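Local coordinates for nitronate monooxygenase family protein (Pseudomonas aeruginosa, PDB 4QIT) that oxidises alkyl nitronates, probably propionate 3-nitronate in the cell, with molecular oxygen and a bound flavin mononucleotide, at residues 229-234 against 240-245; 169-172 against 178-181; 313-318 against 325-330; 95-100 against 105-110; 47-52 against 58-63. The protein carries 1 engineered substitution. All coordinates share one frame; numbering follows the deposited sequence.

From the N terminus, interaction 5 comes first. It closes the short link between strand 45-48 and helix 54-65. Interaction 4 follows and folds the chain after helix 86-101 back onto that helix. Interactions 2 and 1 then close the turns that lead from helix 165-173 to strand 178-182 and from helix 228-236 to strand 241-244. Interaction 3 is last and lays a loop against helix 307-320. All five lie in series, so none nests in or crosses another. Interactions 1, 2 and 5 share the parallel barrel sheet, and Gln-243 touches Val-180 between the first two. Interactions 3 and 4 touch away from the barrel, where Phe-100 meets helix 307-320.

Interaction 1: 229-234 against 240-245; sequences RGIRAA and SAVQMG. With FMN (flavin mononucleotide), chain C.
Ile-231 and Ala-234 of helix 228-236 pack on Val-242 and Met-244 of strand 241-244. This is the second half of the beta-alpha-beta unit 219-222, 228-236, 241-244 of the TIM barrel. The helix and strand segments run at 136° to each other, with axes 8.4 Å apart at closest approach.

The contact between the two segments is apolar and buried. Val-242 points at the helix and divides its work between two methyls. Its CG1 touches Ala-234 CB at 3.8 Å and also lies by Ile-231 CG2. Its CG2 lies 4.0 Å from both Ile-231 CG1 and Ile-231 CD1. Both valine methyls therefore meet the isoleucine, and the two side chains cross at about a right angle. With CG1 of Ile-231 anti to the carbonyl carbon (chi1 -54°), the ethyl arm runs on to Met-244, two residues along the strand and pointing to the same side as Val-242: Ile-231 CD1 reaches Met-244 SD at 4.2 Å. Ile-21 of strand 21-23 touches both Ile-231 and Val-242.

The polar contacts lie at the other side and end of the strand, on FMN. Helix residues Arg-229 and Arg-232 instead reach the second subunit, where Arg-232 makes a salt bridge to Glu-236 of that chain. Gln-243 is extended, and its NE2 donates to ribityl O2' of FMN at 2.9 Å, in a rather bent bond. Just past the strand, Gly-245 N gives a nearly straight bond, 170°, to phosphate oxygen O1P of FMN at 2.9 Å.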
# COMPACT_ATOMS: atom_id res chain seq x y z
N ARG A 229 -13.38 12.64 4.46
CA ARG A 229 -13.67 11.21 4.56
C ARG A 229 -12.41 10.42 4.90
O ARG A 229 -12.44 9.53 5.76
CB ARG A 229 -14.31 10.67 3.28
CG ARG A 229 -15.81 10.95 3.16
CD ARG A 229 -16.35 10.21 1.95
NE ARG A 229 -17.78 10.39 1.75
CZ ARG A 229 -18.72 9.58 2.23
NH1 ARG A 229 -18.37 8.52 2.95
NH2 ARG A 229 -20.00 9.81 1.99
N GLY A 230 -11.30 10.74 4.23
CA GLY A 230 -10.01 10.13 4.56
C GLY A 230 -9.56 10.42 5.98
O GLY A 230 -9.03 9.54 6.68
N ILE A 231 -9.78 11.65 6.44
CA ILE A 231 -9.46 12.00 7.82
C ILE A 231 -10.30 11.19 8.81
O ILE A 231 -9.77 10.62 9.76
CB ILE A 231 -9.62 13.51 8.08
CG1 ILE A 231 -8.79 14.31 7.06
CG2 ILE A 231 -9.19 13.84 9.50
CD1 ILE A 231 -8.82 15.82 7.30
N ARG A 232 -11.60 11.12 8.56
CA ARG A 232 -12.50 10.35 9.41
C ARG A 232 -12.08 8.89 9.45
O ARG A 232 -12.10 8.28 10.52
CB ARG A 232 -13.95 10.52 8.95
CG ARG A 232 -14.48 11.94 9.21
CD ARG A 232 -15.82 12.18 8.50
NE ARG A 232 -16.88 11.29 8.97
CZ ARG A 232 -17.70 11.57 9.98
NH1 ARG A 232 -17.61 12.73 10.62
NH2 ARG A 232 -18.63 10.69 10.34
N ALA A 233 -11.68 8.34 8.31
CA ALA A 233 -11.24 6.95 8.27
C ALA A 233 -9.99 6.74 9.12
O ALA A 233 -9.90 5.77 9.88
CB ALA A 233 -11.00 6.49 6.83
N ALA A 234 -9.03 7.66 8.99
CA ALA A 234 -7.81 7.61 9.80
C ALA A 234 -8.14 7.63 11.29
O ALA A 234 -7.56 6.87 12.08
CB ALA A 234 -6.90 8.76 9.46
N SER A 240 -4.52 9.98 15.89
CA SER A 240 -4.81 11.19 16.64
C SER A 240 -4.82 12.43 15.76
O SER A 240 -5.27 13.50 16.20
CB SER A 240 -3.79 11.39 17.76
OG SER A 240 -3.84 10.30 18.67
N ALA A 241 -4.31 12.30 14.54
CA ALA A 241 -4.23 13.41 13.59
C ALA A 241 -3.88 12.87 12.21
O ALA A 241 -3.63 11.67 12.06
CB ALA A 241 -3.20 14.45 14.04
N VAL A 242 -3.86 13.74 11.21
CA VAL A 242 -3.40 13.38 9.88
C VAL A 242 -2.33 14.34 9.39
O VAL A 242 -2.25 15.50 9.84
CB VAL A 242 -4.56 13.33 8.85
CG1 VAL A 242 -5.62 12.34 9.30
CG2 VAL A 242 -5.18 14.73 8.63
N GLN A 243 -1.49 13.85 8.48
CA GLN A 243 -0.50 14.68 7.82
C GLN A 243 -0.71 14.49 6.32
O GLN A 243 -0.77 13.35 5.83
CB GLN A 243 0.92 14.27 8.22
CG GLN A 243 2.00 15.03 7.47
CD GLN A 243 3.33 14.98 8.19
OE1 GLN A 243 3.41 15.30 9.38
NE2 GLN A 243 4.37 14.56 7.49
N MET A 244 -0.85 15.62 5.61
CA MET A 244 -1.28 15.63 4.22
C MET A 244 -0.34 16.49 3.39
O MET A 244 -0.16 17.67 3.68
CB MET A 244 -2.71 16.19 4.12
CG MET A 244 -3.75 15.30 4.80
SD MET A 244 -5.36 16.07 5.00
CE MET A 244 -5.86 16.21 3.29
N GLY A 245 0.29 15.88 2.38
CA GLY A 245 1.20 16.59 1.51
C GLY A 245 0.59 16.90 0.16
O GLY A 245 0.40 18.07 -0.21
N1 FMN C . 8.45 14.37 4.23
C2 FMN C . 9.53 14.85 4.95
O2 FMN C . 9.78 14.38 6.05
N3 FMN C . 10.32 15.87 4.46
C4 FMN C . 10.03 16.39 3.21
O4 FMN C . 10.72 17.29 2.73
C4A FMN C . 8.96 15.90 2.49
N5 FMN C . 8.71 16.44 1.26
C5A FMN C . 7.64 16.00 0.51
C6 FMN C . 7.41 16.59 -0.72
C7 FMN C . 6.35 16.20 -1.50
C7M FMN C . 6.16 16.89 -2.82
C8 FMN C . 5.50 15.18 -1.05
C8M FMN C . 4.35 14.73 -1.90
C9 FMN C . 5.74 14.59 0.19
C9A FMN C . 6.81 15.00 0.99
N10 FMN C . 7.06 14.43 2.24
C10 FMN C . 8.15 14.89 2.99
C1' FMN C . 6.19 13.32 2.77
C2' FMN C . 5.06 13.81 3.66
O2' FMN C . 5.58 14.16 4.92
C3' FMN C . 4.02 12.72 3.87
O3' FMN C . 4.62 11.48 4.19
C4' FMN C . 3.27 12.55 2.57
O4' FMN C . 3.11 13.81 1.95
C5' FMN C . 1.89 11.99 2.88
O5' FMN C . 1.43 11.49 1.67
P FMN C . 0.33 12.27 0.82
O1P FMN C . -0.46 13.18 1.72
O2P FMN C . -0.51 11.23 0.15
O3P FMN C . 1.10 13.08 -0.17

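Interaction 2: 169-172 against 178-181; sequences ALVE and AVVA
Val-171 on Val-179 is a small, buried, apolar contact between a helix and the strand that follows it. Helix 165-173 and strand 178-182 are the second and third elements of a beta-alpha-beta unit that begins with strand 157-162. The unit belongs to the TIM barrel, in which helices cover the outside of a parallel sheet.

One methyl makes the closest approaches. Val-171 points at the strand, and its CG1 stands anti to the backbone N (chi1 169°), which sends this branch inward, to the strand. It lies 4.1 Å from Val-179 CB. It is equally 4.1 Å from Ala-178 O, so it covers the peptide between Ala-178 and Val-179 as well as the base of the valine. The two valine side chains cross at about a right angle. CB of Val-179 is nearest, with its CG2 only slightly farther, at 4.3 Å from Val-171 CG1.

Neighbouring strands complete the surroundings. Val-171 also touches Val-160 of strand 157-162, and Val-179 touches Ala-162 and Val-219 on the strands that flank its own. The side chains of Ala-178 and Val-180 point away from the helix, and Val-180 packs on Val-220 and Ala-222. At the helix surface, Glu-172 uses OE1 for a salt bridge to Arg-214 and a hydrogen bond to Ser-216.

Helix and strand are therefore joined here by dispersion and by burial of apolar surface. Such contacts have little directional demand, and the hydrogen bonds that set the position of strand 178-182 come from the strands beside it.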
# COMPACT_ATOMS: atom_id res chain seq x y z
N ALA A 169 8.79 1.49 17.11
CA ALA A 169 9.41 1.15 18.40
C ALA A 169 10.66 2.00 18.65
O ALA A 169 10.95 2.39 19.78
CB ALA A 169 9.75 -0.33 18.45
N LEU A 170 11.41 2.27 17.58
CA LEU A 170 12.61 3.10 17.69
C LEU A 170 12.23 4.56 17.96
O LEU A 170 12.93 5.27 18.69
CB LEU A 170 13.47 2.98 16.42
CG LEU A 170 14.02 1.58 16.13
CD1 LEU A 170 14.75 1.51 14.79
CD2 LEU A 170 14.94 1.14 17.26
N VAL A 171 11.11 5.01 17.39
CA VAL A 171 10.63 6.35 17.66
C VAL A 171 10.25 6.48 19.12
O VAL A 171 10.54 7.50 19.77
CB VAL A 171 9.45 6.71 16.74
CG1 VAL A 171 8.77 8.01 17.18
CG2 VAL A 171 9.94 6.82 15.32
N GLU A 172 9.60 5.44 19.65
CA GLU A 172 9.22 5.42 21.05
C GLU A 172 10.46 5.47 21.93
O GLU A 172 10.50 6.23 22.90
CB GLU A 172 8.40 4.17 21.38
CG GLU A 172 7.02 4.16 20.75
CD GLU A 172 6.33 2.81 20.86
OE1 GLU A 172 5.21 2.67 20.33
OE2 GLU A 172 6.92 1.88 21.46
N ALA A 178 5.20 12.06 19.27
CA ALA A 178 4.26 11.42 18.36
C ALA A 178 4.99 10.75 17.20
O ALA A 178 6.10 11.14 16.85
CB ALA A 178 3.23 12.42 17.84
N VAL A 179 4.34 9.75 16.62
CA VAL A 179 4.87 9.05 15.45
C VAL A 179 3.99 9.40 14.25
O VAL A 179 2.76 9.40 14.33
CB VAL A 179 4.95 7.52 15.68
CG1 VAL A 179 3.56 6.91 15.93
CG2 VAL A 179 5.63 6.83 14.50
N VAL A 180 4.65 9.75 13.15
CA VAL A 180 3.94 9.96 11.89
C VAL A 180 4.01 8.66 11.10
O VAL A 180 5.08 8.26 10.62
CB VAL A 180 4.55 11.10 11.07
CG1 VAL A 180 3.80 11.28 9.76
CG2 VAL A 180 4.54 12.41 11.88
N ALA A 181 2.88 7.99 11.01
CA ALA A 181 2.80 6.69 10.36
C ALA A 181 2.65 6.90 8.87
O ALA A 181 1.56 7.26 8.40
CB ALA A 181 1.62 5.93 10.90

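Interaction 3: 313-318 against 325-330; sequences KALQTA and HDFAAQ
Gln-316 and Leu-315 of helix 307-320 meet the loop at 325-330, chiefly through Phe-327. Gln-316 reaches across with an extended chain. From CB, its CG turns anti to the carbonyl carbon (chi1 -73°) and comes to 3.3 Å from Phe-327 O. This methylene also faces CB of the phenylalanine. CD follows, 3.6 Å from the same oxygen. At the tip NE2 donates to Phe-327 O at 3.0 Å, with an N-H...O angle of 159°. The acceptor lies close to the amide plane of the glutamine, while the donor is tilted 21° from the plane of the carbonyl. NE2 also comes 3.3 Å from Ala-329 N, but both are donors and make no bond. Ala-329 CB is 3.8 Å from NE2 as well.

Beside this polar link is an apolar one. Leu-315 CD2 touches the ring of Phe-327 at CD2, 3.6 Å away, and also at CE2. The two side chains cross obliquely. Phe-327 sits in a type I turn from His-325 to Ala-328, and its ring packs further on Arg-289, Met-290 and Ala-319. Leu-315 also meets Leu-99 and Phe-100 of helix 86-101.

The loop runs on toward the active site. The side chain of Ala-329 is about 6 Å from the bound nitroethane, and Trp-331, just beyond, lines that pocket. One side-chain amide thus ties a carbonyl of an irregular loop to a helix. The bond is directional and the leucine contact is not; together they join loop and helix at one polar and one apolar point.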
# COMPACT_ATOMS: atom_id res chain seq x y z
N LYS A 313 19.62 16.78 -9.89
CA LYS A 313 19.36 18.22 -9.90
C LYS A 313 20.12 18.93 -11.03
O LYS A 313 19.57 19.81 -11.70
CB LYS A 313 19.68 18.85 -8.54
CG LYS A 313 18.61 18.61 -7.51
CD LYS A 313 18.95 19.33 -6.21
CE LYS A 313 17.71 19.91 -5.55
NZ LYS A 313 18.08 21.06 -4.66
N ALA A 314 21.36 18.51 -11.26
CA ALA A 314 22.11 19.05 -12.38
C ALA A 314 21.43 18.76 -13.72
O ALA A 314 21.36 19.62 -14.59
CB ALA A 314 23.53 18.49 -12.38
N LEU A 315 20.91 17.54 -13.89
CA LEU A 315 20.22 17.18 -15.12
C LEU A 315 18.91 17.96 -15.26
O LEU A 315 18.57 18.43 -16.34
CB LEU A 315 20.00 15.67 -15.19
CG LEU A 315 19.29 15.15 -16.44
CD1 LEU A 315 20.01 15.59 -17.72
CD2 LEU A 315 19.17 13.63 -16.39
N GLN A 316 18.19 18.10 -14.15
CA GLN A 316 16.97 18.89 -14.12
C GLN A 316 17.24 20.32 -14.57
O GLN A 316 16.44 20.91 -15.30
CB GLN A 316 16.36 18.87 -12.72
CG GLN A 316 15.73 17.52 -12.36
CD GLN A 316 15.31 17.45 -10.90
OE1 GLN A 316 15.78 18.22 -10.07
NE2 GLN A 316 14.40 16.52 -10.59
N THR A 317 18.37 20.86 -14.12
CA THR A 317 18.73 22.24 -14.44
C THR A 317 19.00 22.37 -15.94
O THR A 317 18.55 23.32 -16.58
CB THR A 317 19.95 22.69 -13.62
OG1 THR A 317 19.62 22.68 -12.23
CG2 THR A 317 20.39 24.09 -14.01
N ALA A 318 19.71 21.39 -16.49
CA ALA A 318 20.03 21.41 -17.91
C ALA A 318 18.75 21.25 -18.75
O ALA A 318 18.59 21.91 -19.78
CB ALA A 318 21.02 20.32 -18.24
N HIS A 325 10.64 19.54 -19.09
CA HIS A 325 10.24 19.23 -17.72
C HIS A 325 10.15 17.74 -17.44
O HIS A 325 9.62 17.34 -16.41
CB HIS A 325 8.90 19.89 -17.41
CG HIS A 325 8.95 21.39 -17.48
ND1 HIS A 325 9.30 22.17 -16.41
CD2 HIS A 325 8.74 22.23 -18.52
CE1 HIS A 325 9.28 23.44 -16.77
NE2 HIS A 325 8.94 23.50 -18.05
N ASP A 326 10.69 16.93 -18.35
CA ASP A 326 10.52 15.47 -18.26
C ASP A 326 11.43 14.78 -17.24
O ASP A 326 11.41 13.56 -17.13
CB ASP A 326 10.74 14.82 -19.64
CG ASP A 326 9.61 15.09 -20.60
OD1 ASP A 326 8.51 15.49 -20.15
OD2 ASP A 326 9.82 14.89 -21.81
N PHE A 327 12.20 15.57 -16.50
CA PHE A 327 13.10 15.03 -15.48
C PHE A 327 12.77 15.58 -14.10
O PHE A 327 13.46 15.28 -13.13
CB PHE A 327 14.56 15.34 -15.85
CG PHE A 327 14.99 14.70 -17.13
CD1 PHE A 327 14.69 15.28 -18.35
CD2 PHE A 327 15.66 13.49 -17.12
CE1 PHE A 327 15.06 14.67 -19.54
CE2 PHE A 327 16.04 12.86 -18.31
CZ PHE A 327 15.74 13.47 -19.53
N ALA A 328 11.71 16.37 -14.03
CA ALA A 328 11.32 17.04 -12.79
C ALA A 328 10.95 16.10 -11.65
O ALA A 328 10.53 14.95 -11.87
CB ALA A 328 10.17 18.00 -13.05
N ALA A 329 11.11 16.59 -10.42
CA ALA A 329 10.65 15.86 -9.25
C ALA A 329 9.23 16.32 -8.95
O ALA A 329 9.01 17.38 -8.35
CB ALA A 329 11.56 16.10 -8.06
N GLN A 330 8.25 15.53 -9.40
CA GLN A 330 6.85 15.88 -9.22
C GLN A 330 6.23 14.87 -8.28
O GLN A 330 5.51 13.96 -8.69
CB GLN A 330 6.15 15.95 -10.59
CG GLN A 330 6.71 17.11 -11.44
CD GLN A 330 6.36 17.04 -12.91
OE1 GLN A 330 6.00 15.99 -13.43
NE2 GLN A 330 6.47 18.18 -13.59

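Interaction 4: 95-100 against 105-110; sequences YLKPLF and AEPPVR
The ring of Phe-100 lies under Pro-107 at the end of helix 86-101, where the chain turns back alongside the helix in an extended, proline-rich loop. A CH-pi contact is the centre of the tight part. Pro-107 CA stands 3.6 Å from the ring centroid and only 2° off the ring normal, so its C-H faces the middle of the ring. Pro-107 CG touches CD2 of the ring at 3.7 Å. Pro-108 CD meets the far end of the ring at CZ, 3.6 Å away, and Glu-106 O lies by CD1. CG of Phe-100 is anti to the carbonyl carbon (chi1 -78°), which carries the ring beneath the loop. Ala-105 CB lies at the ring edge, near its plane. Ala-314 and Ala-318 of helix 307-320 touch Pro-108 and Ala-105.

The outer side is looser. Lys-97 is exposed and lends only its aliphatic base, with CG 3.9 Å from Pro-107 CG. Its NZ and Glu-106 OE2 would carry opposite charges but stay 6.1 Å apart, too far for a salt bridge. The Glu-106 side chain turns away from the helix. Here a water joins the two backbones, donating to both Lys-97 O and Ala-105 O.

A direct backbone bond holds the start of the returning chain. Ala-105 N donates to Phe-100 O at 3.0 Å, and this donor stands well above the carbonyl plane, 46° out of it.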
# COMPACT_ATOMS: atom_id res chain seq x y z
N TYR A 95 27.22 7.36 -17.03
CA TYR A 95 25.98 6.74 -17.48
C TYR A 95 24.93 7.78 -17.89
O TYR A 95 24.20 7.58 -18.86
CB TYR A 95 25.41 5.82 -16.40
CG TYR A 95 24.14 5.12 -16.81
CD1 TYR A 95 24.16 4.07 -17.72
CD2 TYR A 95 22.91 5.51 -16.29
CE1 TYR A 95 22.99 3.43 -18.11
CE2 TYR A 95 21.74 4.88 -16.67
CZ TYR A 95 21.79 3.84 -17.58
OH TYR A 95 20.63 3.21 -17.96
N LEU A 96 24.87 8.89 -17.15
CA LEU A 96 23.90 9.95 -17.42
C LEU A 96 24.30 10.87 -18.57
O LEU A 96 23.51 11.69 -19.02
CB LEU A 96 23.67 10.80 -16.15
CG LEU A 96 22.72 10.32 -15.04
CD1 LEU A 96 22.89 8.87 -14.68
CD2 LEU A 96 22.84 11.21 -13.80
N LYS A 97 25.54 10.73 -19.04
CA LYS A 97 26.10 11.64 -20.05
C LYS A 97 25.21 11.90 -21.28
O LYS A 97 25.05 13.06 -21.69
CB LYS A 97 27.49 11.15 -20.46
CG LYS A 97 28.45 12.23 -20.89
CD LYS A 97 29.87 11.69 -20.83
CE LYS A 97 30.89 12.81 -20.93
NZ LYS A 97 31.77 12.85 -19.73
N PRO A 98 24.60 10.85 -21.87
CA PRO A 98 23.76 11.12 -23.04
C PRO A 98 22.52 11.98 -22.72
O PRO A 98 22.08 12.74 -23.58
CB PRO A 98 23.32 9.73 -23.49
CG PRO A 98 24.38 8.82 -22.98
CD PRO A 98 24.78 9.40 -21.66
N LEU A 99 21.98 11.85 -21.51
CA LEU A 99 20.84 12.68 -21.11
C LEU A 99 21.22 14.16 -21.02
O LEU A 99 20.48 15.04 -21.48
CB LEU A 99 20.27 12.18 -19.77
CG LEU A 99 19.79 10.73 -19.80
CD1 LEU A 99 19.40 10.27 -18.40
CD2 LEU A 99 18.63 10.57 -20.78
N PHE A 100 22.38 14.44 -20.44
CA PHE A 100 22.86 15.81 -20.38
C PHE A 100 23.10 16.34 -21.79
O PHE A 100 22.78 17.50 -22.09
CB PHE A 100 24.16 15.90 -19.56
CG PHE A 100 23.95 15.86 -18.07
CD1 PHE A 100 23.74 17.03 -17.36
CD2 PHE A 100 23.99 14.66 -17.37
CE1 PHE A 100 23.56 17.01 -15.99
CE2 PHE A 100 23.80 14.62 -15.99
CZ PHE A 100 23.59 15.80 -15.31
N ALA A 105 24.48 19.89 -22.67
CA ALA A 105 25.20 20.05 -21.42
C ALA A 105 26.12 18.87 -21.14
O ALA A 105 26.02 17.81 -21.77
CB ALA A 105 24.21 20.24 -20.27
N GLU A 106 27.01 19.05 -20.18
CA GLU A 106 27.81 17.95 -19.67
C GLU A 106 27.40 17.72 -18.23
O GLU A 106 26.85 18.62 -17.59
CB GLU A 106 29.30 18.30 -19.75
CG GLU A 106 29.82 18.41 -21.17
CD GLU A 106 31.31 18.63 -21.23
OE1 GLU A 106 31.90 18.99 -20.18
OE2 GLU A 106 31.90 18.43 -22.31
N PRO A 107 27.65 16.50 -17.71
CA PRO A 107 27.35 16.20 -16.31
C PRO A 107 28.25 17.04 -15.41
O PRO A 107 29.32 17.48 -15.84
CB PRO A 107 27.74 14.73 -16.17
CG PRO A 107 27.70 14.18 -17.55
CD PRO A 107 28.16 15.32 -18.43
N PRO A 108 27.82 17.26 -14.16
CA PRO A 108 28.68 17.98 -13.21
C PRO A 108 30.02 17.24 -13.05
O PRO A 108 30.07 16.03 -13.28
CB PRO A 108 27.87 17.96 -11.91
CG PRO A 108 26.87 16.85 -12.08
CD PRO A 108 26.57 16.78 -13.55
N VAL A 109 31.08 17.96 -12.70
CA VAL A 109 32.40 17.31 -12.60
C VAL A 109 32.57 16.48 -11.32
O VAL A 109 33.48 15.65 -11.23
CB VAL A 109 33.55 18.34 -12.68
CG1 VAL A 109 33.55 19.03 -14.05
CG2 VAL A 109 33.44 19.35 -11.55
N ARG A 110 31.70 16.73 -10.35
CA ARG A 110 31.73 16.01 -9.08
C ARG A 110 30.37 16.16 -8.40
O ARG A 110 29.61 17.08 -8.72
CB ARG A 110 32.84 16.54 -8.17
CG ARG A 110 32.68 17.99 -7.73
CD ARG A 110 33.99 18.55 -7.18
NE ARG A 110 33.83 19.92 -6.68
CZ ARG A 110 33.59 20.23 -5.41
NH1 ARG A 110 33.52 19.28 -4.48
NH2 ARG A 110 33.46 21.50 -5.06
O HOH W 1 26.96 15.10 -21.76

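Interaction 5: 47-52 against 58-63; sequences IAITGS and RALIRE
The backbone of 47-52 leaves strand 45-48 and enters a type II turn from Ile-49 to Ser-52, passing helix 54-65 with Ile-49 and Leu-60 CA atoms 7.8 Å apart. Leu-60 is the main partner on the helix. Its CD1 meets Ile-49 CD1 at 3.5 Å, and these two side chains slide past each other in opposite directions. Ile-49 CD1 also rests 3.8 Å from Leu-60 CB.

Ile-47 approaches the same turn of helix from the strand. Its CG1 sits between backbone N and carbonyl carbon (chi1 57°), and from there CD1 reaches over the helix backbone to Leu-60 O at 4.0 Å. CD1 also faces Leu-60 CB and, at 4.3 Å, Ile-61 CG1.

Strand 45-48 and helix 54-65 open a beta-alpha-beta unit of the TIM barrel that ends in strand 72-77. Ile-61 packs on Phe-72 and Val-74 of that strand, and also on helix 124-131. Between the two isoleucines, Ala-48 points away from the helix and touches FMN. Arg-58 turns from the strand too and forms salt bridges with Glu-55, Glu-130 and Glu-131.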
# COMPACT_ATOMS: atom_id res chain seq x y z
N ILE A 47 7.32 23.58 7.46
CA ILE A 47 8.38 23.83 6.49
C ILE A 47 9.49 22.80 6.64
O ILE A 47 9.65 22.19 7.71
CB ILE A 47 9.00 25.25 6.60
CG1 ILE A 47 9.54 25.50 8.01
CG2 ILE A 47 7.99 26.32 6.18
CD1 ILE A 47 10.29 26.83 8.18
N ALA A 48 10.24 22.61 5.56
CA ALA A 48 11.37 21.69 5.52
C ALA A 48 12.66 22.51 5.36
O ALA A 48 12.73 23.37 4.47
CB ALA A 48 11.21 20.71 4.37
N ILE A 49 13.66 22.25 6.20
CA ILE A 49 14.82 23.12 6.33
C ILE A 49 16.12 22.42 5.95
O ILE A 49 17.18 23.05 5.86
CB ILE A 49 14.85 23.69 7.79
CG1 ILE A 49 14.53 25.18 7.79
CG2 ILE A 49 16.07 23.27 8.58
CD1 ILE A 49 13.28 25.47 7.06
N THR A 50 16.05 21.11 5.69
CA THR A 50 17.23 20.37 5.26
C THR A 50 17.78 20.92 3.94
O THR A 50 17.03 21.36 3.07
CB THR A 50 16.94 18.86 5.16
OG1 THR A 50 16.78 18.33 6.48
CG2 THR A 50 18.07 18.11 4.44
N GLY A 51 19.11 20.93 3.80
CA GLY A 51 19.71 21.43 2.57
C GLY A 51 20.07 22.89 2.66
O GLY A 51 20.68 23.44 1.73
N SER A 52 19.69 23.53 3.76
CA SER A 52 20.04 24.93 4.01
C SER A 52 20.99 25.02 5.18
O SER A 52 20.92 24.22 6.11
CB SER A 52 18.79 25.76 4.31
OG SER A 52 17.97 25.88 3.16
N ARG A 58 17.19 29.35 10.10
CA ARG A 58 16.73 30.32 11.09
C ARG A 58 15.87 31.39 10.43
O ARG A 58 14.81 31.74 10.96
CB ARG A 58 17.92 30.97 11.81
CG ARG A 58 17.52 31.75 13.05
CD ARG A 58 18.65 32.64 13.57
NE ARG A 58 19.86 31.89 13.91
CZ ARG A 58 20.06 31.27 15.06
NH1 ARG A 58 19.12 31.27 15.99
NH2 ARG A 58 21.20 30.63 15.29
N ALA A 59 16.33 31.90 9.29
CA ALA A 59 15.61 32.97 8.60
C ALA A 59 14.23 32.49 8.13
O ALA A 59 13.26 33.24 8.20
CB ALA A 59 16.41 33.48 7.43
N LEU A 60 14.18 31.25 7.65
CA LEU A 60 12.92 30.65 7.22
C LEU A 60 11.92 30.51 8.36
O LEU A 60 10.72 30.76 8.19
CB LEU A 60 13.18 29.28 6.58
CG LEU A 60 13.78 29.33 5.18
CD1 LEU A 60 14.26 27.96 4.76
CD2 LEU A 60 12.76 29.88 4.17
N ILE A 61 12.40 30.11 9.54
CA ILE A 61 11.55 29.99 10.71
C ILE A 61 11.01 31.37 11.09
O ILE A 61 9.82 31.53 11.40
CB ILE A 61 12.32 29.37 11.89
CG1 ILE A 61 12.64 27.90 11.59
CG2 ILE A 61 11.55 29.48 13.20
CD1 ILE A 61 13.59 27.27 12.59
N ARG A 62 11.87 32.38 11.02
CA ARG A 62 11.44 33.73 11.33
C ARG A 62 10.45 34.27 10.31
O ARG A 62 9.54 35.02 10.66
CB ARG A 62 12.66 34.65 11.50
CG ARG A 62 13.47 34.25 12.71
CD ARG A 62 14.61 35.20 12.99
NE ARG A 62 15.31 34.79 14.21
CZ ARG A 62 16.25 35.51 14.82
NH1 ARG A 62 16.60 36.69 14.32
NH2 ARG A 62 16.82 35.05 15.92
N GLU A 63 10.60 33.87 9.05
CA GLU A 63 9.63 34.27 8.04
C GLU A 63 8.24 33.74 8.37
O GLU A 63 7.24 34.46 8.24
CB GLU A 63 10.06 33.82 6.64
CG GLU A 63 11.25 34.58 6.06
CD GLU A 63 11.59 34.17 4.64
OE1 GLU A 63 12.75 34.39 4.22
OE2 GLU A 63 10.70 33.63 3.94